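Local coordinates for Kid toxin protein (PDB 1M1F), which serves as the toxin of a plasmid-borne type II toxin-antitoxin system, probably an endoribonuclease, killing daughter cells that lose the plasmid unless its antitoxin neutralises it, at residues Ile27-Ala32 with Leu39-Pro44; Glu5-Ser10 with Ile80-Arg85; Phe57-Asp62 with Asn99-Arg104. All coordinates share one frame; numbering follows the deposited sequence.

Interaction 1: residues Ile27-Ala32 with Leu39-Pro44; sequences IVTPAA and LPVVVP
Two hydrogen bonds join Ile27-Ala32 to Leu39-Pro44. Val28 N donates to Val41 O at 2.8 Å, in the carbonyl plane and nearly straight (164° at the hydrogen). One residue on, a side chain takes over from the backbone: Val41 N donates to Thr29 OG1 at 3.0 Å. Thr29 holds that hydroxyl in the crowded position between its own backbone N and carbonyl carbon (chi1 34°, short of a clean staggered value), and the same OG1 also bonds Asn34 OD1 in the helix that follows.

The apolar contacts lie around these bonds. Ile27 and Val42 form a non-hydrogen-bonded antiparallel pair, with Ile27 CG1 4.3 Å from Val42 CG1 on the sheet face they share. Val28 CG2 meets Val43 CG2 at 4.1 Å, the two side chains crossing at about a right angle. Thr29 CG2 lies 3.8 Å from Val41 CG2 in a second such crossing. Helix 95-106 packs on Val28, and Leu109 and Ile108 of the second subunit pack on Val28 and Thr29.

Every touching residue is buried, so the threonine hydroxyl satisfies a buried amide just where the strand pairing gives out and the chain leaves for helix 31-37.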
ATOM      1  N   ILE A  27      -4.623  10.192   2.382  1.00  6.17           N
ATOM      2  CA  ILE A  27      -5.496   9.220   1.728  1.00  7.00           C
ATOM      3  C   ILE A  27      -5.306   9.256   0.218  1.00  6.79           C
ATOM      4  O   ILE A  27      -5.403  10.303  -0.417  1.00  7.30           O
ATOM      5  CB  ILE A  27      -6.976   9.457   2.126  1.00  7.74           C
ATOM      6  CG1 ILE A  27      -7.137   9.262   3.648  1.00 10.84           C
ATOM      7  CG2 ILE A  27      -7.905   8.518   1.343  1.00  7.83           C
ATOM      8  CD1 ILE A  27      -8.563   9.318   4.194  1.00 12.51           C
ATOM      9  N   VAL A  28      -5.017   8.088  -0.343  1.00  6.50           N
ATOM     10  CA  VAL A  28      -4.778   7.906  -1.775  1.00  7.30           C
ATOM     11  C   VAL A  28      -6.033   7.537  -2.565  1.00  6.80           C
ATOM     12  O   VAL A  28      -6.204   7.964  -3.703  1.00  7.52           O
ATOM     13  CB  VAL A  28      -3.728   6.773  -1.977  1.00  7.70           C
ATOM     14  CG1 VAL A  28      -3.548   6.392  -3.444  1.00  8.25           C
ATOM     15  CG2 VAL A  28      -2.397   7.179  -1.360  1.00  8.36           C
ATOM     16  N   THR A  29      -6.891   6.718  -1.968  1.00  6.96           N
ATOM     17  CA  THR A  29      -8.061   6.195  -2.658  1.00  7.28           C
ATOM     18  C   THR A  29      -9.242   7.153  -2.590  1.00  7.89           C
ATOM     19  O   THR A  29      -9.352   7.939  -1.652  1.00  8.32           O
ATOM     20  CB  THR A  29      -8.443   4.831  -2.055  1.00  6.98           C
ATOM     21  OG1 THR A  29      -8.163   4.835  -0.646  1.00  7.36           O
ATOM     22  CG2 THR A  29      -7.569   3.712  -2.609  1.00  6.67           C
ATOM     23  N   PRO A  30     -10.141   7.073  -3.571  1.00  8.96           N
ATOM     24  CA  PRO A  30     -11.299   7.976  -3.609  1.00  9.91           C
ATOM     25  C   PRO A  30     -12.398   7.603  -2.637  1.00  9.91           C
ATOM     26  O   PRO A  30     -12.459   6.490  -2.124  1.00  9.26           O
ATOM     27  CB  PRO A  30     -11.835   7.832  -5.029  1.00 11.07           C
ATOM     28  CG  PRO A  30     -11.262   6.596  -5.570  1.00 11.13           C
ATOM     29  CD  PRO A  30     -10.118   6.148  -4.714  1.00  9.19           C
ATOM     30  N   ALA A  31     -13.301   8.554  -2.424  1.00 10.78           N
ATOM     31  CA  ALA A  31     -14.412   8.395  -1.500  1.00 11.27           C
ATOM     32  C   ALA A  31     -15.214   7.103  -1.670  1.00 10.82           C
ATOM     33  O   ALA A  31     -15.504   6.434  -0.684  1.00 10.97           O
ATOM     34  CB  ALA A  31     -15.339   9.596  -1.624  1.00 12.06           C
ATOM     35  N   ALA A  32     -15.604   6.777  -2.898  1.00 10.66           N
ATOM     36  CA  ALA A  32     -16.443   5.592  -3.122  1.00 10.70           C
ATOM     37  C   ALA A  32     -15.729   4.318  -2.642  1.00  9.83           C
ATOM     38  O   ALA A  32     -16.303   3.485  -1.946  1.00 10.21           O
ATOM     39  CB  ALA A  32     -16.847   5.482  -4.581  1.00 11.25           C
ATOM     40  N   LEU A  39     -11.433   0.445   4.029  1.00  9.37           N
ATOM     41  CA  LEU A  39     -10.003   0.153   4.067  1.00  8.35           C
ATOM     42  C   LEU A  39      -9.249   1.071   3.105  1.00  7.03           C
ATOM     43  O   LEU A  39      -8.736   0.627   2.082  1.00  6.87           O
ATOM     44  CB  LEU A  39      -9.737  -1.318   3.701  1.00  8.44           C
ATOM     45  CG  LEU A  39     -10.155  -2.342   4.758  1.00  9.40           C
ATOM     46  CD1 LEU A  39     -10.123  -3.764   4.184  1.00 10.61           C
ATOM     47  CD2 LEU A  39      -9.252  -2.224   5.982  1.00 10.02           C
ATOM     48  N   PRO A  40      -9.166   2.360   3.411  1.00  6.32           N
ATOM     49  CA  PRO A  40      -8.444   3.274   2.527  1.00  6.14           C
ATOM     50  C   PRO A  40      -6.973   2.902   2.397  1.00  5.93           C
ATOM     51  O   PRO A  40      -6.376   2.341   3.313  1.00  5.59           O
ATOM     52  CB  PRO A  40      -8.565   4.621   3.249  1.00  6.18           C
ATOM     53  CG  PRO A  40      -8.764   4.236   4.675  1.00  7.20           C
ATOM     54  CD  PRO A  40      -9.677   3.050   4.609  1.00  6.70           C
ATOM     55  N   VAL A  41      -6.405   3.231   1.246  1.00  5.49           N
ATOM     56  CA  VAL A  41      -4.972   3.157   1.058  1.00  5.22           C
ATOM     57  C   VAL A  41      -4.410   4.547   1.376  1.00  5.50           C
ATOM     58  O   VAL A  41      -4.925   5.562   0.900  1.00  5.75           O
ATOM     59  CB  VAL A  41      -4.589   2.738  -0.384  1.00  5.37           C
ATOM     60  CG1 VAL A  41      -3.079   2.681  -0.516  1.00  5.64           C
ATOM     61  CG2 VAL A  41      -5.220   1.401  -0.727  1.00  6.01           C
ATOM     62  N   VAL A  42      -3.363   4.575   2.191  1.00  5.25           N
ATOM     63  CA  VAL A  42      -2.736   5.809   2.635  1.00  5.76           C
ATOM     64  C   VAL A  42      -1.226   5.746   2.464  1.00  5.54           C
ATOM     65  O   VAL A  42      -0.643   4.669   2.332  1.00  5.87           O
ATOM     66  CB  VAL A  42      -3.050   6.098   4.147  1.00  6.10           C
ATOM     67  CG1 VAL A  42      -4.531   5.973   4.416  1.00  5.59           C
ATOM     68  CG2 VAL A  42      -2.265   5.172   5.067  1.00  6.56           C
ATOM     69  N   VAL A  43      -0.596   6.920   2.447  1.00  5.05           N
ATOM     70  CA  VAL A  43       0.864   7.012   2.499  1.00  5.24           C
ATOM     71  C   VAL A  43       1.230   7.908   3.690  1.00  5.41           C
ATOM     72  O   VAL A  43       0.554   8.909   3.961  1.00  5.89           O
ATOM     73  CB  VAL A  43       1.491   7.520   1.189  1.00  5.14           C
ATOM     74  CG1 VAL A  43       1.492   6.413   0.153  1.00  5.95           C
ATOM     75  CG2 VAL A  43       0.790   8.764   0.657  1.00  5.14           C
ATOM     76  N   PRO A  44       2.281   7.555   4.421  1.00  5.51           N
ATOM     77  CA  PRO A  44       2.621   8.299   5.636  1.00  6.31           C
ATOM     78  C   PRO A  44       3.410   9.575   5.407  1.00  6.27           C
ATOM     79  O   PRO A  44       4.136   9.708   4.426  1.00  6.97           O
ATOM     80  CB  PRO A  44       3.486   7.306   6.399  1.00  6.54           C
ATOM     81  CG  PRO A  44       4.166   6.517   5.329  1.00  6.38           C
ATOM     82  CD  PRO A  44       3.207   6.440   4.180  1.00  5.52           C
TER

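Interaction 2: residues Glu5-Ser10 with Ile80-Arg85; sequences EIWLVS and IDMKAR
Met82 is the bump here, and the hollow it fills lies between Trp7 and Val9 on strand 5-10. Its CG is anti to the backbone N (chi1 -169°), but bends at chi2 (75°) and chi3 (80°) fold the chain over, so that three successive atoms find three different seats. CG lies 3.6 Å from Trp7 CE3, SD sits 3.8 Å from Val9 CB, and CE turns back to Trp7 CB, also at 3.6 Å. The sulfur reaches the indole obliquely, in a Met-aromatic contact 4.8 Å from the centroid of the six-membered ring. Trp7 is steadied from its other end: NE1 donates to Glu5 OE1 almost in the indole plane, and Glu5 in turn forms a salt bridge with Arg89.

Val9 spreads its two methyls to separate neighbours. CG1 meets Ile80 CD1 tip to tip, while CG2 rests 3.6 Å from Arg85 CB. Beyond CB, the extended Arg85 chain passes along Ser10, and NH1 donates to Ser10 O at 2.9 Å from above the carbonyl plane; NH1 also bonds Asp12 O, and NE pairs with Glu18 of the second subunit. A water closes the same end, accepting from Ser10 N and donating to Arg85 O.

Asp81 N-caps the short turn, its OD1 accepting from Ala84 N at 2.9 Å. This short, weakly bonded helical turn lies against one face of the antiparallel sheet through Met82 and Arg85, as part of the SH3-like fold of the PemK/MazF toxins.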
ATOM      1  N   GLU A   5      -7.162  13.911   1.813  1.00  7.14           N
ATOM      2  CA  GLU A   5      -7.245  14.256   3.223  1.00  7.18           C
ATOM      3  C   GLU A   5      -6.043  13.714   3.970  1.00  6.69           C
ATOM      4  O   GLU A   5      -5.543  12.628   3.678  1.00  7.06           O
ATOM      5  CB  GLU A   5      -8.510  13.696   3.873  1.00  7.23           C
ATOM      6  CG  GLU A   5      -9.786  14.331   3.351  1.00  8.47           C
ATOM      7  CD  GLU A   5     -11.055  13.678   3.859  1.00 10.31           C
ATOM      8  OE1 GLU A   5     -11.001  12.617   4.496  1.00 11.02           O
ATOM      9  OE2 GLU A   5     -12.136  14.244   3.602  1.00 13.45           O
ATOM     10  N   ILE A   6      -5.606  14.477   4.961  1.00  6.75           N
ATOM     11  CA  ILE A   6      -4.590  14.059   5.903  1.00  7.29           C
ATOM     12  C   ILE A   6      -5.318  13.701   7.197  1.00  6.87           C
ATOM     13  O   ILE A   6      -6.129  14.491   7.704  1.00  7.32           O
ATOM     14  CB  ILE A   6      -3.579  15.181   6.166  1.00  7.40           C
ATOM     15  CG1 ILE A   6      -2.755  15.435   4.909  1.00  8.67           C
ATOM     16  CG2 ILE A   6      -2.666  14.821   7.324  1.00  8.31           C
ATOM     17  CD1 ILE A   6      -1.760  16.567   5.048  1.00 10.09           C
ATOM     18  N   TRP A   7      -5.048  12.482   7.681  1.00  6.34           N
ATOM     19  CA  TRP A   7      -5.597  11.947   8.927  1.00  6.92           C
ATOM     20  C   TRP A   7      -4.469  11.601   9.881  1.00  6.87           C
ATOM     21  O   TRP A   7      -3.427  11.103   9.459  1.00  7.55           O
ATOM     22  CB  TRP A   7      -6.442  10.689   8.665  1.00  6.77           C
ATOM     23  CG  TRP A   7      -7.745  10.939   7.972  1.00  7.24           C
ATOM     24  CD1 TRP A   7      -7.928  11.536   6.764  1.00  7.52           C
ATOM     25  CD2 TRP A   7      -9.053  10.617   8.457  1.00  8.01           C
ATOM     26  NE1 TRP A   7      -9.267  11.604   6.459  1.00  7.79           N
ATOM     27  CE2 TRP A   7      -9.978  11.040   7.484  1.00  8.25           C
ATOM     28  CE3 TRP A   7      -9.537  10.000   9.615  1.00  8.92           C
ATOM     29  CZ2 TRP A   7     -11.347  10.880   7.637  1.00  8.82           C
ATOM     30  CZ3 TRP A   7     -10.897   9.842   9.767  1.00  9.42           C
ATOM     31  CH2 TRP A   7     -11.785  10.270   8.780  1.00  9.63           C
ATOM     32  N   LEU A   8      -4.668  11.869  11.170  1.00  7.28           N
ATOM     33  CA  LEU A   8      -3.722  11.462  12.197  1.00  7.96           C
ATOM     34  C   LEU A   8      -4.125  10.071  12.682  1.00  7.65           C
ATOM     35  O   LEU A   8      -5.245   9.880  13.144  1.00  8.44           O
ATOM     36  CB  LEU A   8      -3.762  12.448  13.357  1.00  8.52           C
ATOM     37  CG  LEU A   8      -2.790  12.137  14.497  1.00  9.72           C
ATOM     38  CD1 LEU A   8      -1.353  12.264  14.079  1.00 10.06           C
ATOM     39  CD2 LEU A   8      -3.082  13.030  15.699  1.00 11.38           C
ATOM     40  N   VAL A   9      -3.213   9.108  12.597  1.00  7.24           N
ATOM     41  CA  VAL A   9      -3.557   7.737  12.952  1.00  8.16           C
ATOM     42  C   VAL A   9      -2.344   6.944  13.405  1.00  8.26           C
ATOM     43  O   VAL A   9      -1.224   7.188  12.955  1.00  7.93           O
ATOM     44  CB  VAL A   9      -4.256   7.036  11.735  1.00  8.05           C
ATOM     45  CG1 VAL A   9      -3.292   6.835  10.554  1.00  8.70           C
ATOM     46  CG2 VAL A   9      -4.924   5.727  12.160  1.00  8.49           C
ATOM     47  N   SER A  10      -2.582   5.996  14.317  1.00  8.71           N
ATOM     48  CA  SER A  10      -1.550   5.056  14.733  1.00  9.36           C
ATOM     49  C   SER A  10      -1.315   3.986  13.682  1.00  9.16           C
ATOM     50  O   SER A  10      -2.246   3.314  13.260  1.00  9.67           O
ATOM     51  CB  SER A  10      -1.933   4.366  16.040  1.00  9.71           C
ATOM     52  OG  SER A  10      -0.914   3.444  16.409  1.00 11.16           O
ATOM     53  N   ILE A  80      -5.309   0.534   5.442  1.00  6.58           N
ATOM     54  CA  ILE A  80      -5.613   0.503   6.876  1.00  7.45           C
ATOM     55  C   ILE A  80      -7.094   0.665   7.159  1.00  7.43           C
ATOM     56  O   ILE A  80      -7.834   1.282   6.397  1.00  7.86           O
ATOM     57  CB  ILE A  80      -4.803   1.593   7.662  1.00  7.34           C
ATOM     58  CG1 ILE A  80      -5.144   3.008   7.186  1.00  7.70           C
ATOM     59  CG2 ILE A  80      -3.296   1.328   7.560  1.00  8.15           C
ATOM     60  CD1 ILE A  80      -4.592   4.109   8.102  1.00  7.99           C
ATOM     61  N   ASP A  81      -7.507   0.096   8.286  1.00  7.89           N
ATOM     62  CA  ASP A  81      -8.862   0.267   8.765  1.00  8.69           C
ATOM     63  C   ASP A  81      -8.819   1.524   9.623  1.00  9.11           C
ATOM     64  O   ASP A  81      -8.494   1.477  10.806  1.00  8.78           O
ATOM     65  CB  ASP A  81      -9.286  -0.949   9.576  1.00  8.94           C
ATOM     66  CG  ASP A  81     -10.741  -0.917   9.957  1.00  9.88           C
ATOM     67  OD1 ASP A  81     -11.318   0.191  10.073  1.00 11.48           O
ATOM     68  OD2 ASP A  81     -11.376  -1.974  10.161  1.00 11.89           O
ATOM     69  N   MET A  82      -9.084   2.663   8.991  1.00  9.30           N
ATOM     70  CA  MET A  82      -8.997   3.959   9.662  1.00 10.06           C
ATOM     71  C   MET A  82      -9.924   4.060  10.860  1.00 11.33           C
ATOM     72  O   MET A  82      -9.535   4.593  11.897  1.00 11.57           O
ATOM     73  CB  MET A  82      -9.310   5.085   8.675  1.00  9.77           C
ATOM     74  CG  MET A  82      -8.995   6.479   9.215  1.00  9.55           C
ATOM     75  SD  MET A  82      -7.209   6.902   9.273  1.00  4.22           S
ATOM     76  CE  MET A  82      -6.928   7.357   7.436  1.00  8.39           C
ATOM     77  N   LYS A  83     -11.138   3.550  10.702  1.00 12.34           N
ATOM     78  CA  LYS A  83     -12.126   3.586  11.764  1.00 13.10           C
ATOM     79  C   LYS A  83     -11.670   2.734  12.946  1.00 13.36           C
ATOM     80  O   LYS A  83     -11.656   3.202  14.087  1.00 14.17           O
ATOM     81  CB  LYS A  83     -13.467   3.122  11.239  1.00 13.94           C
ATOM     82  N   ALA A  84     -11.250   1.497  12.690  1.00 13.39           N
ATOM     83  CA  ALA A  84     -10.788   0.644  13.779  1.00 13.40           C
ATOM     84  C   ALA A  84      -9.588   1.249  14.483  1.00 12.91           C
ATOM     85  O   ALA A  84      -9.453   1.141  15.701  1.00 14.10           O
ATOM     86  CB  ALA A  84     -10.447  -0.746  13.275  1.00 13.76           C
ATOM     87  N   ARG A  85      -8.711   1.897  13.726  1.00 12.21           N
ATOM     88  CA  ARG A  85      -7.528   2.489  14.317  1.00 11.33           C
ATOM     89  C   ARG A  85      -7.798   3.832  15.018  1.00 11.43           C
ATOM     90  O   ARG A  85      -6.919   4.350  15.678  1.00 12.04           O
ATOM     91  CB  ARG A  85      -6.443   2.677  13.254  1.00 11.07           C
ATOM     92  CG  ARG A  85      -5.759   1.383  12.830  1.00 10.63           C
ATOM     93  CD  ARG A  85      -4.683   1.545  11.740  1.00 10.00           C
ATOM     94  NE  ARG A  85      -4.097   0.242  11.450  1.00  9.48           N
ATOM     95  CZ  ARG A  85      -3.069  -0.294  12.092  1.00  8.60           C
ATOM     96  NH1 ARG A  85      -2.414   0.379  13.028  1.00  9.54           N
ATOM     97  NH2 ARG A  85      -2.682  -1.520  11.791  1.00  8.74           N
TER
HETATM   98  O   HOH W   1      -5.021   6.355  15.905  1.00 12.81           O

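Interaction 3: residues Phe57-Asp62 with Asn99-Arg104; sequences FAVSLD and NEVLGR
Val59 is the one side chain of strand 58-60 that reaches helix 95-106 here, and its rotamer divides the work between its methyls. CG1, anti to the backbone N (chi1 174°), lies 3.8 Å from Glu100 OE2. CG2, beside the backbone N, meets Arg104 CG at 4.0 Å. Val101 closes in on the branch point, its CG2 4.3 Å from Val59 CB, and continues to Val43 of strand 41-46.

Glu100 and Arg104 stand one helical turn apart and take contrasting shapes. Glu100 sets off with CG anti to the backbone N and stays extended to its carboxylate. Arg104 starts with CG anti to its carbonyl carbon and then bends at chi2 (-28°, well away from a staggered value). The bend lets its methylene chain lie against Val59 while NH1 comes within 3.4 Å of Glu100 OE1, a rather long salt bridge. NE donates to Gly56 O, which ties the guanidinium to the chain just before the strand.

Phe57 starts out pointing away from the helix, but its ring swings back, so that Arg104 O lies at the ring edge, in the ring plane, 3.9 Å from Phe57 CE1. Phe33 of the second subunit meets that ring at nearly a right angle.

With axes 9.2 Å apart and running antiparallel (172°), strand and helix pack as aligned layers, the C-terminal helix lying along an outermost strand of the sheet in this PemK/MazF-family fold.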
ATOM      1  N   PHE A  57      10.845   9.471  -3.986  1.00  7.96           N
ATOM      2  CA  PHE A  57       9.484   9.176  -3.502  1.00  7.71           C
ATOM      3  C   PHE A  57       8.981  10.124  -2.420  1.00  7.72           C
ATOM      4  O   PHE A  57       7.821  10.044  -2.021  1.00  8.42           O
ATOM      5  CB  PHE A  57       9.395   7.730  -3.010  1.00  7.74           C
ATOM      6  CG  PHE A  57       9.462   6.715  -4.120  1.00  7.49           C
ATOM      7  CD1 PHE A  57       8.418   6.561  -5.012  1.00  8.79           C
ATOM      8  CD2 PHE A  57      10.572   5.912  -4.266  1.00  7.74           C
ATOM      9  CE1 PHE A  57       8.483   5.628  -6.018  1.00  9.49           C
ATOM     10  CE2 PHE A  57      10.638   4.981  -5.279  1.00  8.83           C
ATOM     11  CZ  PHE A  57       9.597   4.842  -6.148  1.00  9.40           C
ATOM     12  N   ALA A  58       9.832  11.024  -1.948  1.00  7.85           N
ATOM     13  CA  ALA A  58       9.455  11.958  -0.895  1.00  8.42           C
ATOM     14  C   ALA A  58       8.968  13.281  -1.479  1.00  8.49           C
ATOM     15  O   ALA A  58       9.728  14.004  -2.119  1.00 10.60           O
ATOM     16  CB  ALA A  58      10.626  12.183   0.031  1.00  8.98           C
ATOM     17  N   VAL A  59       7.694  13.591  -1.276  1.00  7.60           N
ATOM     18  CA  VAL A  59       7.092  14.810  -1.791  1.00  7.97           C
ATOM     19  C   VAL A  59       6.893  15.802  -0.668  1.00  7.84           C
ATOM     20  O   VAL A  59       6.206  15.522   0.306  1.00  8.05           O
ATOM     21  CB  VAL A  59       5.741  14.499  -2.456  1.00  8.38           C
ATOM     22  CG1 VAL A  59       5.043  15.782  -2.858  1.00  9.05           C
ATOM     23  CG2 VAL A  59       5.945  13.589  -3.657  1.00  8.73           C
ATOM     24  N   SER A  60       7.503  16.967  -0.812  1.00  7.86           N
ATOM     25  CA  SER A  60       7.462  17.974   0.229  1.00  8.44           C
ATOM     26  C   SER A  60       6.096  18.643   0.371  1.00  8.80           C
ATOM     27  O   SER A  60       5.420  18.923  -0.623  1.00  9.21           O
ATOM     28  CB  SER A  60       8.529  19.038  -0.049  1.00  8.97           C
ATOM     29  OG  SER A  60       8.453  20.064   0.921  1.00 10.92           O
ATOM     30  N   LEU A  61       5.702  18.871   1.623  1.00  8.49           N
ATOM     31  CA  LEU A  61       4.485  19.622   1.945  1.00  9.52           C
ATOM     32  C   LEU A  61       4.754  21.109   2.250  1.00 10.63           C
ATOM     33  O   LEU A  61       3.838  21.857   2.615  1.00 11.78           O
ATOM     34  CB  LEU A  61       3.800  19.003   3.157  1.00  9.03           C
ATOM     35  CG  LEU A  61       3.289  17.577   3.009  1.00  8.36           C
ATOM     36  CD1 LEU A  61       2.781  17.081   4.344  1.00  8.90           C
ATOM     37  CD2 LEU A  61       2.221  17.458   1.948  1.00  8.63           C
ATOM     38  N   ASP A  62       5.997  21.540   2.104  1.00 11.92           N
ATOM     39  CA  ASP A  62       6.380  22.919   2.413  1.00 13.27           C
ATOM     40  C   ASP A  62       5.810  23.939   1.421  1.00 13.02           C
ATOM     41  O   ASP A  62       5.800  23.707   0.226  1.00 12.87           O
ATOM     42  CB  ASP A  62       7.906  23.017   2.400  1.00 14.38           C
ATOM     43  CG  ASP A  62       8.455  23.980   3.439  1.00 18.29           C
ATOM     44  OD1 ASP A  62       7.722  24.375   4.371  1.00 22.87           O
ATOM     45  OD2 ASP A  62       9.638  24.378   3.414  1.00 21.32           O
ATOM     46  N   ASN A  99      -1.682  15.220  -6.832  1.00  7.87           N
ATOM     47  CA  ASN A  99      -1.313  14.714  -8.143  1.00  8.55           C
ATOM     48  C   ASN A  99       0.160  14.316  -8.212  1.00  8.34           C
ATOM     49  O   ASN A  99       0.515  13.354  -8.889  1.00  8.44           O
ATOM     50  CB  ASN A  99      -1.695  15.708  -9.229  1.00  9.10           C
ATOM     51  CG  ASN A  99      -3.203  15.862  -9.359  1.00 10.03           C
ATOM     52  OD1 ASN A  99      -3.966  14.933  -9.074  1.00 12.40           O
ATOM     53  ND2 ASN A  99      -3.642  17.040  -9.807  1.00 12.98           N
ATOM     54  N   GLU A 100       1.026  15.043  -7.519  1.00  8.21           N
ATOM     55  CA  GLU A 100       2.435  14.660  -7.471  1.00  8.44           C
ATOM     56  C   GLU A 100       2.588  13.294  -6.777  1.00  7.29           C
ATOM     57  O   GLU A 100       3.372  12.437  -7.214  1.00  7.52           O
ATOM     58  CB  GLU A 100       3.276  15.728  -6.761  1.00  9.21           C
ATOM     59  CG  GLU A 100       4.751  15.597  -7.087  1.00 13.42           C
ATOM     60  CD  GLU A 100       5.583  16.809  -6.730  1.00 17.14           C
ATOM     61  OE1 GLU A 100       6.780  16.793  -7.094  1.00 21.80           O
ATOM     62  OE2 GLU A 100       5.061  17.760  -6.124  1.00 18.21           O
ATOM     63  N   VAL A 101       1.835  13.090  -5.694  1.00  6.66           N
ATOM     64  CA  VAL A 101       1.834  11.824  -4.963  1.00  6.40           C
ATOM     65  C   VAL A 101       1.325  10.677  -5.849  1.00  6.60           C
ATOM     66  O   VAL A 101       1.938   9.605  -5.920  1.00  6.56           O
ATOM     67  CB  VAL A 101       1.016  11.971  -3.666  1.00  6.46           C
ATOM     68  CG1 VAL A 101       0.755  10.635  -2.998  1.00  7.07           C
ATOM     69  CG2 VAL A 101       1.749  12.892  -2.715  1.00  6.62           C
ATOM     70  N   LEU A 102       0.212  10.897  -6.533  1.00  6.54           N
ATOM     71  CA  LEU A 102      -0.319   9.895  -7.453  1.00  6.97           C
ATOM     72  C   LEU A 102       0.703   9.558  -8.543  1.00  7.25           C
ATOM     73  O   LEU A 102       0.841   8.400  -8.932  1.00  7.41           O
ATOM     74  CB  LEU A 102      -1.638  10.355  -8.070  1.00  7.44           C
ATOM     75  CG  LEU A 102      -2.823  10.499  -7.120  1.00  8.14           C
ATOM     76  CD1 LEU A 102      -3.976  11.104  -7.892  1.00  9.20           C
ATOM     77  CD2 LEU A 102      -3.236   9.178  -6.486  1.00  8.29           C
ATOM     78  N   GLY A 103       1.415  10.565  -9.039  1.00  7.47           N
ATOM     79  CA  GLY A 103       2.452  10.347 -10.029  1.00  7.63           C
ATOM     80  C   GLY A 103       3.548   9.427  -9.524  1.00  7.65           C
ATOM     81  O   GLY A 103       4.005   8.545 -10.249  1.00  8.26           O
ATOM     82  N   ARG A 104       3.993   9.633  -8.289  1.00  7.94           N
ATOM     83  CA  ARG A 104       5.029   8.771  -7.719  1.00  8.29           C
ATOM     84  C   ARG A 104       4.503   7.340  -7.581  1.00  7.43           C
ATOM     85  O   ARG A 104       5.186   6.393  -7.939  1.00  7.01           O
ATOM     86  CB  ARG A 104       5.504   9.253  -6.342  1.00  9.12           C
ATOM     87  CG  ARG A 104       6.315  10.545  -6.262  1.00 13.01           C
ATOM     88  CD  ARG A 104       7.115  10.888  -7.437  1.00 15.88           C
ATOM     89  NE  ARG A 104       8.289  11.670  -7.062  1.00 16.90           N
ATOM     90  CZ  ARG A 104       8.509  12.931  -7.408  1.00 17.06           C
ATOM     91  NH1 ARG A 104       7.619  13.617  -8.121  1.00 17.82           N
ATOM     92  NH2 ARG A 104       9.636  13.509  -7.021  1.00 16.18           N
TER

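All three contacts draw on one antiparallel sheet. Interactions 1 and 2 adjoin, their centres 10 Å apart: Ile27 N lies 2.9 Å from Glu5 O and Pro40 O 3.0 Å from Ile80 N, both probable hydrogen bonds, while Ile27 CD1 packs against Trp7 NE1. Interaction 3 is joined to interaction 1 by apolar packing, with Val43 CG2 4.1 Å from Val101 CG1 and Val28 CG1 at the same distance from Leu102 CD2. Interactions 2 and 3 do not touch; their centres stand 20 Å apart on opposite sides of the chain's centre. Each of the three also has residues that meet the second subunit, so part of the homodimer interface is built from the same segments.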